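Local atomic coordinates of extracellular solute-binding protein, family 1 (Bifidobacterium longum subsp. infantis ATCC 15697, PDB entry 3OMB), a protein that probably binds a solute, perhaps a carbohydrate, outside the cell and hands it to a membrane transporter, and carries a bound magnesium ion. Residues D175-Q180 against K193-Q198; D199-G204 against G300-T305. All blocks are in the same frame, centred on the assembly; numbering follows the deposited sequence. Where two conformers were deposited one is given.

Contact 1: residues D175-Q180 against K193-Q198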
ATOM      1  N   ASP A 175     -15.175   5.391  27.043  1.00 26.23           N
ATOM      2  CA  ASP A 175     -15.709   6.436  27.941  1.00 27.80           C
ATOM      3  C   ASP A 175     -16.955   5.977  28.679  1.00 28.19           C
ATOM      4  O   ASP A 175     -16.997   6.011  29.900  1.00 28.99           O
ATOM      5  CB  ASP A 175     -15.973   7.743  27.178  1.00 28.57           C
ATOM      6  CG  ASP A 175     -14.686   8.490  26.851  1.00 31.32           C
ATOM      7  OD1 ASP A 175     -13.617   8.047  27.335  1.00 35.15           O
ATOM      8  OD2 ASP A 175     -14.721   9.509  26.121  1.00 33.55           O
ATOM      9  N   LYS A 176     -17.952   5.520  27.932  1.00 28.44           N
ATOM     10  CA  LYS A 176     -19.182   4.978  28.502  1.00 28.98           C
ATOM     11  C   LYS A 176     -18.942   3.910  29.585  1.00 28.15           C
ATOM     12  O   LYS A 176     -19.654   3.865  30.570  1.00 27.92           O
ATOM     13  CB  LYS A 176     -20.065   4.392  27.397  1.00 29.46           C
ATOM     14  CG  LYS A 176     -21.484   4.030  27.861  1.00 32.42           C
ATOM     15  CD  LYS A 176     -22.430   3.793  26.670  1.00 35.02           C
ATOM     16  CE  LYS A 176     -23.765   3.140  27.108  1.00 36.06           C
ATOM     17  NZ  LYS A 176     -24.698   4.168  27.650  1.00 38.00           N
ATOM     18  N   LEU A 177     -17.944   3.057  29.385  1.00 27.12           N
ATOM     19  CA  LEU A 177     -17.699   1.958  30.302  1.00 26.74           C
ATOM     20  C   LEU A 177     -16.676   2.342  31.362  1.00 26.32           C
ATOM     21  O   LEU A 177     -16.384   1.553  32.220  1.00 26.45           O
ATOM     22  CB  LEU A 177     -17.258   0.694  29.545  1.00 25.90           C
ATOM     23  CG  LEU A 177     -18.265   0.141  28.513  1.00 26.01           C
ATOM     24  CD1 LEU A 177     -17.711  -1.141  27.881  1.00 24.59           C
ATOM     25  CD2 LEU A 177     -19.697  -0.084  29.098  1.00 24.21           C
ATOM     26  N   GLY A 178     -16.138   3.559  31.293  1.00 26.11           N
ATOM     27  CA  GLY A 178     -15.140   4.009  32.263  1.00 25.63           C
ATOM     28  C   GLY A 178     -13.798   3.293  32.155  1.00 24.85           C
ATOM     29  O   GLY A 178     -13.183   2.971  33.171  1.00 24.91           O
ATOM     30  N   LEU A 179     -13.340   3.063  30.924  1.00 23.77           N
ATOM     31  CA  LEU A 179     -12.112   2.291  30.660  1.00 23.24           C
ATOM     32  C   LEU A 179     -11.120   3.144  29.909  1.00 23.14           C
ATOM     33  O   LEU A 179     -11.504   4.120  29.268  1.00 22.90           O
ATOM     34  CB  LEU A 179     -12.418   1.070  29.775  1.00 22.84           C
ATOM     35  CG  LEU A 179     -13.440   0.021  30.218  1.00 22.74           C
ATOM     36  CD1 LEU A 179     -13.726  -0.894  29.031  1.00 21.65           C
ATOM     37  CD2 LEU A 179     -12.942  -0.773  31.438  1.00 21.13           C
ATOM     38  N   GLN A 180      -9.836   2.800  30.010  0.50 23.10           N
ATOM     39  CA  GLN A 180      -8.782   3.502  29.272  0.50 23.02           C
ATOM     40  C   GLN A 180      -8.371   2.711  28.032  0.50 22.35           C
ATOM     41  O   GLN A 180      -8.640   1.517  27.930  0.50 21.92           O
ATOM     42  CB  GLN A 180      -7.559   3.765  30.171  0.50 23.54           C
ATOM     43  CG  GLN A 180      -7.705   4.986  31.095  0.50 24.69           C
ATOM     44  CD  GLN A 180      -6.892   4.889  32.385  0.50 26.91           C
ATOM     45  OE1 GLN A 180      -7.320   5.368  33.444  0.50 28.91           O
ATOM     46  NE2 GLN A 180      -5.722   4.270  32.305  0.50 26.88           N
ATOM     47  N   LYS A 193     -13.526  -7.944  26.549  1.00 18.69           N
ATOM     48  CA  LYS A 193     -14.533  -8.674  27.320  1.00 19.48           C
ATOM     49  C   LYS A 193     -15.613  -7.723  27.802  1.00 19.81           C
ATOM     50  O   LYS A 193     -16.780  -8.085  27.797  1.00 20.38           O
ATOM     51  CB  LYS A 193     -13.921  -9.436  28.500  1.00 20.16           C
ATOM     52  CG  LYS A 193     -13.003 -10.574  28.090  1.00 21.32           C
ATOM     53  CD  LYS A 193     -12.347 -11.191  29.329  1.00 26.79           C
ATOM     54  CE  LYS A 193     -11.463 -12.370  28.952  1.00 28.34           C
ATOM     55  NZ  LYS A 193     -11.085 -13.130  30.188  1.00 30.22           N
ATOM     56  N   ALA A 194     -15.220  -6.513  28.213  1.00 19.78           N
ATOM     57  CA  ALA A 194     -16.179  -5.437  28.544  1.00 19.79           C
ATOM     58  C   ALA A 194     -17.047  -5.014  27.336  1.00 19.34           C
ATOM     59  O   ALA A 194     -18.270  -4.919  27.465  1.00 19.52           O
ATOM     60  CB  ALA A 194     -15.464  -4.230  29.170  1.00 19.79           C
ATOM     61  N   PHE A 195     -16.452  -4.812  26.164  1.00 18.36           N
ATOM     62  CA  PHE A 195     -17.272  -4.588  24.952  1.00 18.98           C
ATOM     63  C   PHE A 195     -18.283  -5.720  24.698  1.00 19.49           C
ATOM     64  O   PHE A 195     -19.415  -5.484  24.263  1.00 19.36           O
ATOM     65  CB  PHE A 195     -16.424  -4.411  23.686  1.00 18.03           C
ATOM     66  CG  PHE A 195     -15.571  -3.163  23.674  1.00 18.27           C
ATOM     67  CD1 PHE A 195     -15.781  -2.128  24.610  1.00 16.82           C
ATOM     68  CD2 PHE A 195     -14.577  -3.006  22.689  1.00 16.06           C
ATOM     69  CE1 PHE A 195     -15.004  -0.964  24.577  1.00 14.63           C
ATOM     70  CE2 PHE A 195     -13.777  -1.861  22.654  1.00 15.94           C
ATOM     71  CZ  PHE A 195     -14.008  -0.822  23.599  1.00 17.29           C
ATOM     72  N   LYS A 196     -17.849  -6.950  24.942  1.00 20.21           N
ATOM     73  CA  LYS A 196     -18.660  -8.138  24.698  1.00 21.29           C
ATOM     74  C   LYS A 196     -19.905  -8.173  25.583  1.00 21.87           C
ATOM     75  O   LYS A 196     -21.009  -8.403  25.062  1.00 22.71           O
ATOM     76  CB  LYS A 196     -17.791  -9.398  24.916  1.00 21.92           C
ATOM     77  CG  LYS A 196     -18.487 -10.759  24.836  1.00 23.96           C
ATOM     78  CD  LYS A 196     -18.714 -11.149  23.400  1.00 28.43           C
ATOM     79  CE  LYS A 196     -19.339 -12.562  23.270  1.00 30.44           C
ATOM     80  NZ  LYS A 196     -19.519 -12.831  21.825  1.00 30.59           N
ATOM     81  N   THR A 197     -19.735  -7.880  26.874  0.50 22.04           N
ATOM     82  CA  THR A 197     -20.742  -8.191  27.895  0.50 23.00           C
ATOM     83  C   THR A 197     -21.487  -6.997  28.520  0.50 23.29           C
ATOM     84  O   THR A 197     -22.508  -7.182  29.187  0.50 23.60           O
ATOM     85  CB  THR A 197     -20.120  -9.005  29.047  0.50 23.10           C
ATOM     86  OG1 THR A 197     -21.131  -9.314  30.004  0.50 24.57           O
ATOM     87  CG2 THR A 197     -19.053  -8.197  29.749  0.50 22.93           C
ATOM     88  N   GLN A 198     -20.980  -5.787  28.322  1.00 23.01           N
ATOM     89  CA  GLN A 198     -21.565  -4.612  28.991  1.00 23.47           C
ATOM     90  C   GLN A 198     -22.389  -3.697  28.086  1.00 22.79           C
ATOM     91  O   GLN A 198     -22.660  -2.549  28.430  1.00 22.13           O
ATOM     92  CB  GLN A 198     -20.472  -3.850  29.740  1.00 23.94           C
ATOM     93  CG  GLN A 198     -19.922  -4.623  30.974  1.00 26.97           C
ATOM     94  CD  GLN A 198     -18.725  -3.915  31.599  1.00 30.57           C
ATOM     95  OE1 GLN A 198     -18.634  -2.685  31.580  1.00 31.70           O
ATOM     96  NE2 GLN A 198     -17.780  -4.695  32.130  1.00 33.33           N
TER
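Leu177 reaches across to Ala194, Phe195 and Gln198 and divides its two methyl branches among them, a compact example of how two helix ends can pack through one branched side chain. With CG beside the backbone N and anti to the carbonyl carbon (chi1 -60°), the isobutyl group extends toward helix 185-197. The CD1 branch goes deeper: it meets the edge of the Phe195 ring, in the ring plane, at 3.9 Å from CD1 of that ring. The same methyl lies 4.0 Å from CB of Ala194 and also touches the carbonyl oxygen of Ala194, which accepts from the backbone N of Gln198 at 3.0 Å. The CD2 branch turns outward against the extended chain of Gln198, 3.9 Å from its CB and 3.7 Å from OE1, a contact of packing alone; the two side chains cross obliquely. Beyond a Schellman motif, in which Gly178 takes positive phi, Leu179 adds a second apolar touch, its CD1 lying 3.8 Å from CB of Ala194, so that this small methyl is met by both leucines. An alanine in place of Leu177 would probably open a gap between the helix ends, leaving the Phe195 edge and the CB of Gln198 without this apolar neighbour. No hydrogen bond spans the interface. Around it, Phe195 also makes an edge-to-face contact with Trp173 of helix 171-177 and touches Pro210 of strand 209-211, while Leu174, one turn before Leu177 on helix 171-177, packs against Leu179 and Phe195.

Contact 2: residues D199-G204 against G300-T305. With MG (magnesium ion), chain B.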
ATOM      1  N   ASP A 199     -22.798  -4.220  26.931  1.00 22.15           N
ATOM      2  CA  ASP A 199     -23.671  -3.482  26.022  1.00 22.14           C
ATOM      3  C   ASP A 199     -23.312  -1.980  25.799  1.00 21.68           C
ATOM      4  O   ASP A 199     -24.164  -1.101  26.001  1.00 22.07           O
ATOM      5  CB  ASP A 199     -25.144  -3.628  26.482  1.00 22.26           C
ATOM      6  CG  ASP A 199     -26.126  -3.061  25.462  1.00 22.65           C
ATOM      7  OD1 ASP A 199     -25.913  -3.213  24.221  1.00 22.64           O
ATOM      8  OD2 ASP A 199     -27.107  -2.457  25.908  1.00 23.05           O
ATOM      9  N   PRO A 200     -22.070  -1.676  25.356  1.00 20.85           N
ATOM     10  CA  PRO A 200     -21.693  -0.254  25.276  1.00 20.74           C
ATOM     11  C   PRO A 200     -22.430   0.571  24.232  1.00 20.72           C
ATOM     12  O   PRO A 200     -22.438   1.799  24.355  1.00 20.40           O
ATOM     13  CB  PRO A 200     -20.169  -0.290  24.967  1.00 20.88           C
ATOM     14  CG  PRO A 200     -19.930  -1.614  24.343  1.00 20.44           C
ATOM     15  CD  PRO A 200     -20.930  -2.559  25.050  1.00 20.81           C
ATOM     16  N   ASN A 201     -23.064  -0.061  23.232  1.00 20.83           N
ATOM     17  CA  ASN A 201     -23.924   0.700  22.304  1.00 20.69           C
ATOM     18  C   ASN A 201     -25.361   0.919  22.844  1.00 21.34           C
ATOM     19  O   ASN A 201     -26.221   1.502  22.173  1.00 21.95           O
ATOM     20  CB  ASN A 201     -23.880   0.146  20.861  1.00 20.02           C
ATOM     21  CG  ASN A 201     -24.641  -1.179  20.684  1.00 20.25           C
ATOM     22  OD1 ASN A 201     -25.449  -1.587  21.529  1.00 20.96           O
ATOM     23  ND2 ASN A 201     -24.384  -1.846  19.573  1.00 18.47           N
ATOM     24  N   GLY A 202     -25.592   0.478  24.075  1.00 20.93           N
ATOM     25  CA  GLY A 202     -26.852   0.733  24.784  1.00 21.22           C
ATOM     26  C   GLY A 202     -28.156   0.132  24.248  1.00 20.94           C
ATOM     27  O   GLY A 202     -29.213   0.474  24.732  1.00 21.25           O
ATOM     28  N   ASN A 203     -28.129  -0.755  23.260  1.00 20.75           N
ATOM     29  CA  ASN A 203     -29.415  -1.179  22.674  1.00 20.51           C
ATOM     30  C   ASN A 203     -30.034  -2.399  23.343  1.00 20.85           C
ATOM     31  O   ASN A 203     -31.124  -2.859  22.954  1.00 20.21           O
ATOM     32  CB  ASN A 203     -29.332  -1.343  21.149  1.00 20.44           C
ATOM     33  CG  ASN A 203     -28.370  -2.464  20.703  1.00 20.99           C
ATOM     34  OD1 ASN A 203     -27.832  -3.244  21.517  1.00 21.87           O
ATOM     35  ND2 ASN A 203     -28.161  -2.546  19.393  1.00 18.64           N
ATOM     36  N   GLY A 204     -29.333  -2.912  24.356  1.00 21.35           N
ATOM     37  CA  GLY A 204     -29.792  -4.075  25.124  1.00 22.53           C
ATOM     38  C   GLY A 204     -29.367  -5.391  24.490  1.00 22.99           C
ATOM     39  O   GLY A 204     -29.379  -6.428  25.140  1.00 23.26           O
ATOM     40  N   GLY A 300     -25.152   2.937  10.144  1.00 31.90           N
ATOM     41  CA  GLY A 300     -24.795   4.349  10.285  1.00 32.07           C
ATOM     42  C   GLY A 300     -25.383   5.017  11.515  1.00 32.52           C
ATOM     43  O   GLY A 300     -25.134   6.214  11.746  1.00 32.66           O
ATOM     44  N   LYS A 301     -26.145   4.255  12.305  1.00 31.98           N
ATOM     45  CA  LYS A 301     -26.758   4.761  13.538  1.00 32.09           C
ATOM     46  C   LYS A 301     -26.231   4.092  14.806  1.00 30.73           C
ATOM     47  O   LYS A 301     -25.953   4.773  15.793  1.00 30.44           O
ATOM     48  CB  LYS A 301     -28.296   4.621  13.503  1.00 33.27           C
ATOM     49  CG  LYS A 301     -29.034   5.721  12.710  1.00 36.75           C
ATOM     50  CD  LYS A 301     -30.517   5.849  13.140  1.00 41.08           C
ATOM     51  CE  LYS A 301     -31.392   4.685  12.636  1.00 43.40           C
ATOM     52  NZ  LYS A 301     -31.231   4.429  11.170  1.00 45.11           N
ATOM     53  N   THR A 302     -26.136   2.763  14.790  1.00 29.08           N
ATOM     54  CA  THR A 302     -25.627   2.007  15.936  1.00 28.07           C
ATOM     55  C   THR A 302     -24.285   1.366  15.587  1.00 26.75           C
ATOM     56  O   THR A 302     -24.196   0.558  14.654  1.00 26.22           O
ATOM     57  CB  THR A 302     -26.613   0.892  16.376  1.00 28.18           C
ATOM     58  OG1 THR A 302     -27.933   1.409  16.346  1.00 28.78           O
ATOM     59  CG2 THR A 302     -26.312   0.405  17.801  1.00 28.77           C
ATOM     60  N   ALA A 303     -23.256   1.734  16.341  1.00 25.16           N
ATOM     61  CA  ALA A 303     -21.938   1.149  16.175  1.00 24.06           C
ATOM     62  C   ALA A 303     -21.966  -0.306  16.622  1.00 23.63           C
ATOM     63  O   ALA A 303     -22.604  -0.641  17.627  1.00 23.57           O
ATOM     64  CB  ALA A 303     -20.907   1.930  16.972  1.00 23.18           C
ATOM     65  N   LYS A 304     -21.271  -1.164  15.883  1.00 22.85           N
ATOM     66  CA  LYS A 304     -21.243  -2.596  16.201  1.00 22.62           C
ATOM     67  C   LYS A 304     -19.858  -3.115  16.633  1.00 21.06           C
ATOM     68  O   LYS A 304     -19.756  -4.088  17.386  1.00 20.76           O
ATOM     69  CB  LYS A 304     -21.759  -3.420  15.007  1.00 23.83           C
ATOM     70  CG  LYS A 304     -23.240  -3.176  14.642  1.00 28.32           C
ATOM     71  CD  LYS A 304     -24.182  -3.811  15.649  1.00 33.17           C
ATOM     72  CE  LYS A 304     -25.625  -3.867  15.127  1.00 38.48           C
ATOM     73  NZ  LYS A 304     -26.337  -2.552  15.128  1.00 40.31           N
ATOM     74  N   THR A 305     -18.798  -2.460  16.178  1.00 19.24           N
ATOM     75  CA  THR A 305     -17.457  -3.023  16.301  1.00 18.44           C
ATOM     76  C   THR A 305     -16.557  -2.167  17.179  1.00 18.29           C
ATOM     77  O   THR A 305     -16.478  -0.952  17.001  1.00 18.31           O
ATOM     78  CB  THR A 305     -16.815  -3.168  14.921  1.00 18.59           C
ATOM     79  OG1 THR A 305     -17.630  -4.033  14.129  1.00 19.57           O
ATOM     80  CG2 THR A 305     -15.390  -3.739  15.011  1.00 16.31           C
TER
HETATM   81 MG    MG B 601     -25.568  -3.827  22.222  1.00  8.14          MG
HETATM   82  O   HOH W   1     -29.620  -0.490  17.839  1.00 24.83           O
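Asn201 is gripped at both ends of its amide, with ND2 on the segment 300-305 and OD1 on the metal. The tight part of the contact is the bond from ND2 to Ala303 O, 2.9 Å long and almost straight at 174°. The acceptor sits 4° out of the Asn201 amide plane, and the donor approaches it nearly along the C=O axis. CG2 of Thr302 presses in beside this bond, 3.5 Å from ND2 of Asn201, the two side chains crossing at about a right angle. Asn201 holds its CG between the backbone N and the carbonyl carbon (chi1 74°), which brings OD1 to the magnesium ion; there OD1 also accepts from the backbone N of Asn203, an Asx turn. The metal would be expected to draw charge from OD1 and so make ND2 a stronger donor. Alternating ligands Asp199, Asn201 and Asn203, followed by the Gln205 carbonyl, Asp207 and Glu208, form an EF-hand-like loop, consistent with the metal site of the AlgQ-type binding proteins. Asp199 binds the magnesium ion through OD1 at 2.1 Å, while its OD2 accepts from Gly204 N at 2.8 Å, a bent bond, met on the syn side and well out of the carboxylate plane, that with the metal helps to hold the carboxylate's rotation. Toward the surface the fit is slacker. Asn203 ND2 stands 3.8 Å from Thr302 CG2, with no direct hydrogen bond between the two residues; instead a water accepts from Asn203 ND2 at 3.0 Å and hydrogen-bonds Thr302 OG1 at 2.9 Å.

From the N terminus, the chain runs down helix 171-177, turns at Gly178 and returns through helix 185-197, where contact 1 closes a short, largely helical loop. Contact 2 opens directly afterwards and spans almost a hundred residues before 300-305 comes back beside the metal loop, so the two closures follow in series and neither encloses the other. Pro200 joins them in space: its ring meets Leu177 and the backbone of Phe195, setting the start of the metal loop on the helix pair. Contact 2 ties that loop to the approach to strand 305-310, which runs parallel to strand 209-211 in the same sheet.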